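Local coordinates for protein MIP07328p (Drosophila melanogaster, PDB 6FKK) that acts as a semaphorin guidance cue with chemorepellent activity, probably by binding plexin-type receptors through its extracellular sema domain, at residues N204-F209 with D308-F313; P275-G280 with Y402-Y407. All coordinates share one frame; numbering follows the deposited sequence.

Contact 1: residues N204-F209 with D308-F313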
loop_
_atom_site.group_PDB
_atom_site.type_symbol
_atom_site.label_atom_id
_atom_site.label_comp_id
_atom_site.label_asym_id
_atom_site.label_seq_id
_atom_site.Cartn_x
_atom_site.Cartn_y
_atom_site.Cartn_z
ATOM N N ASN A 204 8.619 -12.355 8.072
ATOM C CA ASN A 204 9.350 -13.622 8.167
ATOM C C ASN A 204 10.849 -13.445 7.925
ATOM O O ASN A 204 11.473 -14.185 7.161
ATOM C CB ASN A 204 8.765 -14.658 7.203
ATOM C CG ASN A 204 7.379 -15.117 7.609
ATOM O OD1 ASN A 204 7.018 -15.074 8.785
ATOM N ND2 ASN A 204 6.595 -15.566 6.635
ATOM N N GLY A 205 11.433 -12.460 8.596
ATOM C CA GLY A 205 12.850 -12.214 8.451
ATOM C C GLY A 205 13.247 -11.474 7.193
ATOM O O GLY A 205 14.437 -11.190 7.012
ATOM N N TYR A 206 12.296 -11.160 6.319
ATOM C CA TYR A 206 12.540 -10.356 5.133
ATOM C C TYR A 206 11.910 -8.979 5.299
ATOM O O TYR A 206 11.085 -8.742 6.188
ATOM C CB TYR A 206 11.974 -11.027 3.874
ATOM C CG TYR A 206 12.491 -12.420 3.603
ATOM C CD1 TYR A 206 13.718 -12.617 2.984
ATOM C CD2 TYR A 206 11.742 -13.539 3.946
ATOM C CE1 TYR A 206 14.192 -13.890 2.727
ATOM C CE2 TYR A 206 12.209 -14.819 3.695
ATOM C CZ TYR A 206 13.435 -14.987 3.086
ATOM O OH TYR A 206 13.909 -16.253 2.831
ATOM N N VAL A 207 12.316 -8.064 4.425
ATOM C CA VAL A 207 11.631 -6.795 4.227
ATOM C C VAL A 207 11.257 -6.720 2.756
ATOM O O VAL A 207 12.133 -6.762 1.884
ATOM C CB VAL A 207 12.493 -5.592 4.641
ATOM C CG1 VAL A 207 11.753 -4.297 4.356
ATOM C CG2 VAL A 207 12.850 -5.681 6.114
ATOM N N LEU A 208 9.960 -6.635 2.482
ATOM C CA LEU A 208 9.442 -6.607 1.124
ATOM C C LEU A 208 9.172 -5.169 0.704
ATOM O O LEU A 208 8.639 -4.376 1.483
ATOM C CB LEU A 208 8.159 -7.434 1.019
ATOM C CG LEU A 208 8.232 -8.874 1.533
ATOM C CD1 LEU A 208 6.837 -9.448 1.708
ATOM C CD2 LEU A 208 9.049 -9.742 0.592
ATOM N N PHE A 209 9.551 -4.836 -0.527
ATOM C CA PHE A 209 9.303 -3.523 -1.103
ATOM C C PHE A 209 8.454 -3.671 -2.357
ATOM O O PHE A 209 8.662 -4.592 -3.152
ATOM C CB PHE A 209 10.614 -2.803 -1.445
ATOM C CG PHE A 209 11.474 -2.512 -0.250
ATOM C CD1 PHE A 209 12.368 -3.459 0.220
ATOM C CD2 PHE A 209 11.391 -1.291 0.400
ATOM C CE1 PHE A 209 13.162 -3.197 1.318
ATOM C CE2 PHE A 209 12.182 -1.023 1.499
ATOM C CZ PHE A 209 13.069 -1.978 1.960
ATOM N N ASP A 308 2.764 -16.968 -1.890
ATOM C CA ASP A 308 3.087 -16.985 -3.313
ATOM C C ASP A 308 4.178 -15.981 -3.658
ATOM O O ASP A 308 4.982 -16.232 -4.563
ATOM C CB ASP A 308 1.837 -16.703 -4.149
ATOM C CG ASP A 308 0.890 -17.886 -4.203
ATOM O OD1 ASP A 308 1.357 -19.029 -4.009
ATOM O OD2 ASP A 308 -0.319 -17.673 -4.444
ATOM N N ILE A 309 4.217 -14.845 -2.961
ATOM C CA ILE A 309 5.286 -13.875 -3.184
ATOM C C ILE A 309 6.628 -14.474 -2.791
ATOM O O ILE A 309 7.597 -14.432 -3.557
ATOM C CB ILE A 309 5.003 -12.576 -2.411
ATOM C CG1 ILE A 309 3.715 -11.929 -2.919
ATOM C CG2 ILE A 309 6.175 -11.622 -2.540
ATOM C CD1 ILE A 309 3.352 -10.657 -2.195
ATOM N N LEU A 310 6.699 -15.053 -1.592
ATOM C CA LEU A 310 7.952 -15.635 -1.125
ATOM C C LEU A 310 8.351 -16.850 -1.953
ATOM O O LEU A 310 9.539 -17.182 -2.036
ATOM C CB LEU A 310 7.831 -16.009 0.353
ATOM C CG LEU A 310 7.572 -14.846 1.311
ATOM C CD1 LEU A 310 7.356 -15.347 2.729
ATOM C CD2 LEU A 310 8.730 -13.867 1.263
ATOM N N ALA A 311 7.379 -17.520 -2.576
ATOM C CA ALA A 311 7.693 -18.705 -3.366
ATOM C C ALA A 311 8.338 -18.344 -4.697
ATOM O O ALA A 311 9.098 -19.144 -5.249
ATOM C CB ALA A 311 6.429 -19.533 -3.600
ATOM N N ALA A 312 8.047 -17.151 -5.224
ATOM C CA ALA A 312 8.621 -16.748 -6.503
ATOM C C ALA A 312 10.138 -16.665 -6.435
ATOM O O ALA A 312 10.820 -16.892 -7.441
ATOM C CB ALA A 312 8.037 -15.406 -6.945
ATOM N N PHE A 313 10.685 -16.351 -5.264
ATOM C CA PHE A 313 12.124 -16.245 -5.083
ATOM C C PHE A 313 12.793 -17.596 -4.895
ATOM O O PHE A 313 14.002 -17.649 -4.630
ATOM C CB PHE A 313 12.429 -15.327 -3.899
ATOM C CG PHE A 313 11.805 -13.968 -4.019
ATOM C CD1 PHE A 313 12.409 -12.981 -4.780
ATOM C CD2 PHE A 313 10.613 -13.679 -3.380
ATOM C CE1 PHE A 313 11.837 -11.729 -4.896
ATOM C CE2 PHE A 313 10.035 -12.428 -3.493
ATOM C CZ PHE A 313 10.648 -11.452 -4.253
#
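Leu-310, on the helix 306-312, reaches across to three residues of a β-hairpin and shows how one branched side chain can divide its work between a packed side and a looser one. Its CD2 methyl does the packing. It meets Tyr-206 CD2 at 4.0 Å, approaching the ring obliquely, and Leu-208 CD2 at 4.2 Å, where the two leucines run at about a right angle to each other. Tyr-206 and Leu-208 lie two apart on one strand, so both present their side chains to the helix on the same face. With chi1 at -62°, Leu-310 sets CG anti to its own carbonyl carbon, which directs the branch toward the strand. Ile-309 also faces the strand but stays just beyond close contact.

The looser side belongs to the other methyl, CD1, which turns toward Asn-204. That residue is exposed and poorly ordered, and its amide may be turned over in the model, so little can rest on this approach. Asn-204 and Gly-205 both have positive phi and form the tight type I' turn of the hairpin.

Strand 206-214 of the sema-domain β-propeller lies between 196-203 and 225-233, bonded to them through Leu-208 with Ile-201 and Val-207 with Val-232. The helix leads off from strand 298-305 over this face, Ile-309 resting on Val-229 and Val-368, and opens a long insertion consistent with the sema extrusion.

Contact 2: residues P275-G280 with Y402-Y407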
loop_
_atom_site.group_PDB
_atom_site.type_symbol
_atom_site.label_atom_id
_atom_site.label_comp_id
_atom_site.label_asym_id
_atom_site.label_seq_id
_atom_site.Cartn_x
_atom_site.Cartn_y
_atom_site.Cartn_z
ATOM N N PRO A 275 -1.692 -3.084 4.253
ATOM C CA PRO A 275 -0.909 -3.960 5.131
ATOM C C PRO A 275 -1.277 -5.417 4.898
ATOM O O PRO A 275 -2.270 -5.740 4.241
ATOM C CB PRO A 275 -1.296 -3.501 6.541
ATOM C CG PRO A 275 -1.800 -2.112 6.364
ATOM C CD PRO A 275 -2.455 -2.081 5.016
ATOM N N ILE A 276 -0.455 -6.314 5.446
ATOM C CA ILE A 276 -0.753 -7.735 5.322
ATOM C C ILE A 276 -2.062 -8.036 6.034
ATOM O O ILE A 276 -2.232 -7.730 7.221
ATOM C CB ILE A 276 0.396 -8.587 5.877
ATOM C CG1 ILE A 276 1.628 -8.463 4.984
ATOM C CG2 ILE A 276 -0.030 -10.045 5.975
ATOM C CD1 ILE A 276 2.741 -9.416 5.355
ATOM N N VAL A 277 -3.001 -8.625 5.302
ATOM C CA VAL A 277 -4.322 -8.963 5.816
ATOM C C VAL A 277 -4.358 -10.451 6.133
ATOM O O VAL A 277 -3.857 -11.276 5.356
ATOM C CB VAL A 277 -5.417 -8.581 4.800
ATOM C CG1 VAL A 277 -6.757 -9.163 5.206
ATOM C CG2 VAL A 277 -5.510 -7.071 4.674
ATOM N N GLU A 278 -4.940 -10.798 7.277
ATOM C CA GLU A 278 -5.068 -12.189 7.701
ATOM C C GLU A 278 -6.496 -12.645 7.413
ATOM O O GLU A 278 -7.419 -12.351 8.177
ATOM C CB GLU A 278 -4.714 -12.341 9.177
ATOM C CG GLU A 278 -3.270 -11.993 9.508
ATOM C CD GLU A 278 -2.271 -12.956 8.887
ATOM O OE1 GLU A 278 -2.657 -14.098 8.555
ATOM O OE2 GLU A 278 -1.093 -12.569 8.733
ATOM N N SER A 279 -6.674 -13.356 6.305
ATOM C CA SER A 279 -7.972 -13.897 5.904
ATOM C C SER A 279 -7.895 -15.411 6.078
ATOM O O SER A 279 -7.445 -16.132 5.184
ATOM C CB SER A 279 -8.326 -13.506 4.465
ATOM O OG SER A 279 -8.327 -12.099 4.289
ATOM N N GLY A 280 -8.335 -15.887 7.239
ATOM C CA GLY A 280 -8.234 -17.306 7.525
ATOM C C GLY A 280 -6.786 -17.732 7.658
ATOM O O GLY A 280 -5.969 -17.065 8.303
ATOM N N TYR A 402 -17.308 -15.600 6.200
ATOM C CA TYR A 402 -16.460 -14.444 6.456
ATOM C C TYR A 402 -15.996 -13.845 5.135
ATOM O O TYR A 402 -15.492 -14.563 4.266
ATOM C CB TYR A 402 -15.262 -14.833 7.325
ATOM C CG TYR A 402 -15.664 -15.311 8.701
ATOM C CD1 TYR A 402 -16.014 -16.636 8.923
ATOM C CD2 TYR A 402 -15.711 -14.433 9.775
ATOM C CE1 TYR A 402 -16.392 -17.075 10.179
ATOM C CE2 TYR A 402 -16.084 -14.861 11.032
ATOM C CZ TYR A 402 -16.424 -16.183 11.229
ATOM O OH TYR A 402 -16.801 -16.615 12.480
ATOM N N TYR A 403 -16.182 -12.534 4.988
ATOM C CA TYR A 403 -15.810 -11.817 3.778
ATOM C C TYR A 403 -14.928 -10.630 4.134
ATOM O O TYR A 403 -15.150 -9.963 5.149
ATOM C CB TYR A 403 -17.045 -11.321 3.016
ATOM C CG TYR A 403 -18.027 -12.406 2.643
ATOM C CD1 TYR A 403 -17.915 -13.086 1.438
ATOM C CD2 TYR A 403 -19.071 -12.745 3.491
ATOM C CE1 TYR A 403 -18.816 -14.078 1.091
ATOM C CE2 TYR A 403 -19.976 -13.732 3.154
ATOM C CZ TYR A 403 -19.843 -14.396 1.954
ATOM O OH TYR A 403 -20.743 -15.380 1.620
ATOM N N ASP A 404 -13.931 -10.367 3.294
ATOM C CA ASP A 404 -13.134 -9.155 3.416
ATOM C C ASP A 404 -13.852 -8.012 2.708
ATOM O O ASP A 404 -14.080 -8.072 1.496
ATOM C CB ASP A 404 -11.743 -9.361 2.818
ATOM C CG ASP A 404 -10.891 -10.308 3.636
ATOM O OD1 ASP A 404 -11.318 -10.676 4.749
ATOM O OD2 ASP A 404 -9.794 -10.684 3.166
ATOM N N VAL A 405 -14.219 -6.978 3.458
ATOM C CA VAL A 405 -14.796 -5.778 2.864
ATOM C C VAL A 405 -13.653 -4.882 2.408
ATOM O O VAL A 405 -12.851 -4.417 3.225
ATOM C CB VAL A 405 -15.714 -5.048 3.853
ATOM C CG1 VAL A 405 -16.363 -3.846 3.181
ATOM C CG2 VAL A 405 -16.769 -6.003 4.381
ATOM N N ILE A 406 -13.571 -4.646 1.103
ATOM C CA ILE A 406 -12.449 -3.940 0.498
ATOM C C ILE A 406 -12.873 -2.516 0.174
ATOM O O ILE A 406 -13.916 -2.294 -0.454
ATOM C CB ILE A 406 -11.954 -4.669 -0.762
ATOM C CG1 ILE A 406 -11.520 -6.091 -0.403
ATOM C CG2 ILE A 406 -10.813 -3.900 -1.404
ATOM C CD1 ILE A 406 -11.433 -7.019 -1.590
ATOM N N TYR A 407 -12.062 -1.552 0.597
ATOM C CA TYR A 407 -12.308 -0.139 0.353
ATOM C C TYR A 407 -11.264 0.397 -0.616
ATOM O O TYR A 407 -10.071 0.103 -0.482
ATOM C CB TYR A 407 -12.269 0.660 1.659
ATOM C CG TYR A 407 -13.322 0.255 2.668
ATOM C CD1 TYR A 407 -13.177 -0.897 3.429
ATOM C CD2 TYR A 407 -14.457 1.029 2.866
ATOM C CE1 TYR A 407 -14.135 -1.269 4.352
ATOM C CE2 TYR A 407 -15.419 0.665 3.789
ATOM C CZ TYR A 407 -15.254 -0.486 4.528
ATOM O OH TYR A 407 -16.208 -0.854 5.448
#
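Ser-279 and Asp-404 meet across two strands through a very short hydrogen bond of doubtful length, a small example of side-chain chemistry between strands that share no backbone pairing. The polar part comes first. Ser-279 OG, the donor, is modelled 2.3 Å from Asp-404 OD2, too close to be taken literally at this resolution. The other carboxylate oxygen, OD1, lies 3.3 Å from Ser-279 OG, but at a poor angle for bonding. Ser-279 has chi1 at -57°, which places OG opposite its carbonyl carbon and lets it project toward the aspartate. The backbones stay well separated here, with Ser-279 CA and Asp-404 CA 7.4 Å apart, and the two side chains span the interval.

The apolar part is slight. Val-277, two residues earlier and facing the same way as Ser-279, brings its CG1 methyl to 4.0 Å from Asp-404 OD2, the valine and aspartate side chains coming from opposite directions. Val-277 also packs on Pro-393 and Tyr-286.

Further hydrogen bonds fix the aspartate from beyond the two segments. The backbone N of Gln-394, in the same sheet as Asp-404, holds OD1. OD2 is also bonded to the hydroxyl of Tyr-286 and, if the short pairing is real, is shared by two hydroxyls. Such a set of partners would limit rotation of the carboxylate and would probably favour its ionised form; through it Asp-404 of strand 402-410 ties its sheet to strands 265-279 and 282-290 of the neighbouring one, consistent with a contact between adjacent propeller blades.

Read from the N terminus, the segments come in the order 204-209, 275-280, 308-313 and 402-407, so the loops closed by contact 1 and contact 2 cross instead of nesting. Contact 1 closes a loop of 98 residues, within which lies the first segment of contact 2. Contact 2 closes one of 121 residues that takes in the helix end of contact 1. Their centres stand 19 Å apart and their nearest atoms about 5 Å apart, so they do not touch. Both reach the same mixed sheet; the sema domain is a seven-bladed β-propeller, and the strands involved probably belong to neighbouring blades. Contact 1 brings the helix after strand 298-305 onto that sheet, and contact 2 joins it to the following antiparallel sheet, 386-442.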